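T cell receptor mu chain (Monodelphis domestica, PDB 7L15) pairs with a gamma chain to form the marsupial gamma mu T cell receptor, which probably recognises antigen. Local coordinates at residues Thr70-Glu74 with Gly75-Ser79. Sequence-based numbering, arbitrary orientation.
Sequences TDATE and GRITS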
loop_
_atom_site.group_PDB
_atom_site.type_symbol
_atom_site.label_atom_id
_atom_site.label_comp_id
_atom_site.label_asym_id
_atom_site.label_seq_id
_atom_site.Cartn_x
_atom_site.Cartn_y
_atom_site.Cartn_z
ATOM N N THR A 70 -25.342 -13.154 -6.948
ATOM C CA THR A 70 -23.913 -12.889 -6.818
ATOM C C THR A 70 -23.544 -11.725 -7.723
ATOM O O THR A 70 -24.224 -11.443 -8.711
ATOM C CB THR A 70 -23.055 -14.108 -7.176
ATOM O OG1 THR A 70 -21.681 -13.821 -6.903
ATOM C CG2 THR A 70 -23.199 -14.465 -8.661
ATOM N N ASP A 71 -22.470 -11.036 -7.362
ATOM C CA ASP A 71 -21.988 -9.919 -8.158
ATOM C C ASP A 71 -20.469 -9.857 -8.023
ATOM O O ASP A 71 -19.873 -10.502 -7.158
ATOM C CB ASP A 71 -22.652 -8.599 -7.728
ATOM C CG ASP A 71 -22.673 -7.562 -8.842
ATOM O OD1 ASP A 71 -22.247 -7.888 -9.973
ATOM O OD2 ASP A 71 -23.112 -6.419 -8.586
ATOM N N ALA A 72 -19.834 -9.100 -8.903
ATOM C CA ALA A 72 -18.392 -8.943 -8.785
ATOM C C ALA A 72 -17.984 -7.618 -9.403
ATOM O O ALA A 72 -18.742 -6.974 -10.132
ATOM C CB ALA A 72 -17.624 -10.102 -9.436
ATOM N N THR A 73 -16.759 -7.232 -9.092
ATOM C CA THR A 73 -16.213 -5.960 -9.517
ATOM C C THR A 73 -15.694 -6.022 -10.957
ATOM O O THR A 73 -15.694 -5.003 -11.647
ATOM C CB THR A 73 -15.128 -5.566 -8.497
ATOM O OG1 THR A 73 -14.924 -4.148 -8.497
ATOM C CG2 THR A 73 -13.839 -6.277 -8.785
ATOM N N GLU A 74 -15.287 -7.204 -11.436
ATOM C CA GLU A 74 -14.746 -7.381 -12.782
ATOM C C GLU A 74 -15.176 -8.735 -13.336
ATOM O O GLU A 74 -15.429 -9.677 -12.587
ATOM C CB GLU A 74 -13.208 -7.337 -12.807
ATOM C CG GLU A 74 -12.521 -6.123 -12.222
ATOM C CD GLU A 74 -10.996 -6.279 -12.271
ATOM O OE1 GLU A 74 -10.495 -6.855 -13.259
ATOM O OE2 GLU A 74 -10.300 -5.854 -11.325
ATOM N N GLY A 75 -15.176 -8.849 -14.667
ATOM C CA GLY A 75 -15.536 -10.116 -15.293
ATOM C C GLY A 75 -14.648 -11.284 -14.892
ATOM O O GLY A 75 -15.125 -12.411 -14.732
ATOM N N ARG A 76 -13.346 -11.043 -14.741
ATOM C CA ARG A 76 -12.409 -12.118 -14.423
ATOM C C ARG A 76 -12.529 -12.625 -12.969
ATOM O O ARG A 76 -11.880 -13.625 -12.629
ATOM C CB ARG A 76 -10.975 -11.662 -14.720
ATOM C CG ARG A 76 -10.475 -10.524 -13.833
ATOM C CD ARG A 76 -9.160 -9.874 -14.323
ATOM N NE ARG A 76 -8.764 -8.879 -13.326
ATOM C CZ ARG A 76 -7.823 -9.048 -12.399
ATOM N NH1 ARG A 76 -7.106 -10.168 -12.348
ATOM N NH2 ARG A 76 -7.593 -8.077 -11.524
ATOM N N ILE A 77 -13.369 -12.004 -12.136
ATOM C CA ILE A 77 -13.528 -12.331 -10.715
ATOM C C ILE A 77 -14.893 -12.976 -10.489
ATOM O O ILE A 77 -15.918 -12.430 -10.919
ATOM C CB ILE A 77 -13.407 -11.066 -9.852
ATOM C CG1 ILE A 77 -12.035 -10.406 -10.055
ATOM C CG2 ILE A 77 -13.734 -11.375 -8.359
ATOM C CD1 ILE A 77 -11.770 -9.226 -9.149
ATOM N N THR A 78 -14.922 -14.125 -9.809
ATOM C CA THR A 78 -16.194 -14.771 -9.482
ATOM C C THR A 78 -16.084 -15.476 -8.132
ATOM O O THR A 78 -14.993 -15.735 -7.622
ATOM C CB THR A 78 -16.649 -15.789 -10.551
ATOM O OG1 THR A 78 -15.613 -16.743 -10.773
ATOM C CG2 THR A 78 -16.990 -15.116 -11.897
ATOM N N SER A 79 -17.238 -15.789 -7.556
ATOM C CA SER A 79 -17.290 -16.554 -6.325
ATOM C C SER A 79 -18.387 -17.605 -6.445
ATOM O O SER A 79 -19.257 -17.521 -7.306
ATOM C CB SER A 79 -17.521 -15.646 -5.116
ATOM O OG SER A 79 -18.655 -14.835 -5.333
#
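A type I beta turn from E74 to I77 reverses the backbone between strands 70-72 and 77-82 of the immunoglobulin V-set domain, the E74 carbonyl accepting I77 N at 3.1 Å (N to O). In the V-type sandwich this is the crossing between the two sheets: strand 70-72 pairs with 60-65, strand 77-82 with 87-92, and residues 70-74 and 75-79 run 140° apart in direction.

At the turn E74 and R76 lie side by side and point the same way, joined by a salt bridge. R76 NE stands 2.7 Å from E74 OE1 in a nearly straight hydrogen bond. The carboxylate oxygen sits at the edge of the guanidinium, close to its plane, whereas NE meets the carboxylate from above, the two groups being turned 46° from one another. CG of R76 falls between its backbone N and carbonyl carbon (chi1 66°), and the chain then runs extended to carry NE up to E74. The guanidinium has further partners: NH2 forms a salt bridge with D99 and NH1 bonds to the carbonyl of E93, which should hold the group in place.

Inside the bend, buried I77 turns toward the preceding strand and also packs on L90 and I92. Its CD1 touches T73 CG2 at 3.6 Å, the two side chains crossing at a slant, while A72 CB rests 3.2 Å from I77 O and 4.2 Å from I77 CG2. Farther from the turn the strands diverge slightly, with 7.6 Å between CA of T70 and CA of S79. Here the hydroxyls bond to strand 60-65, T70 OG1 to G64 O and S79 OG to T63 OG1, and T70 OG1 lies 3.6 Å from S79 OG.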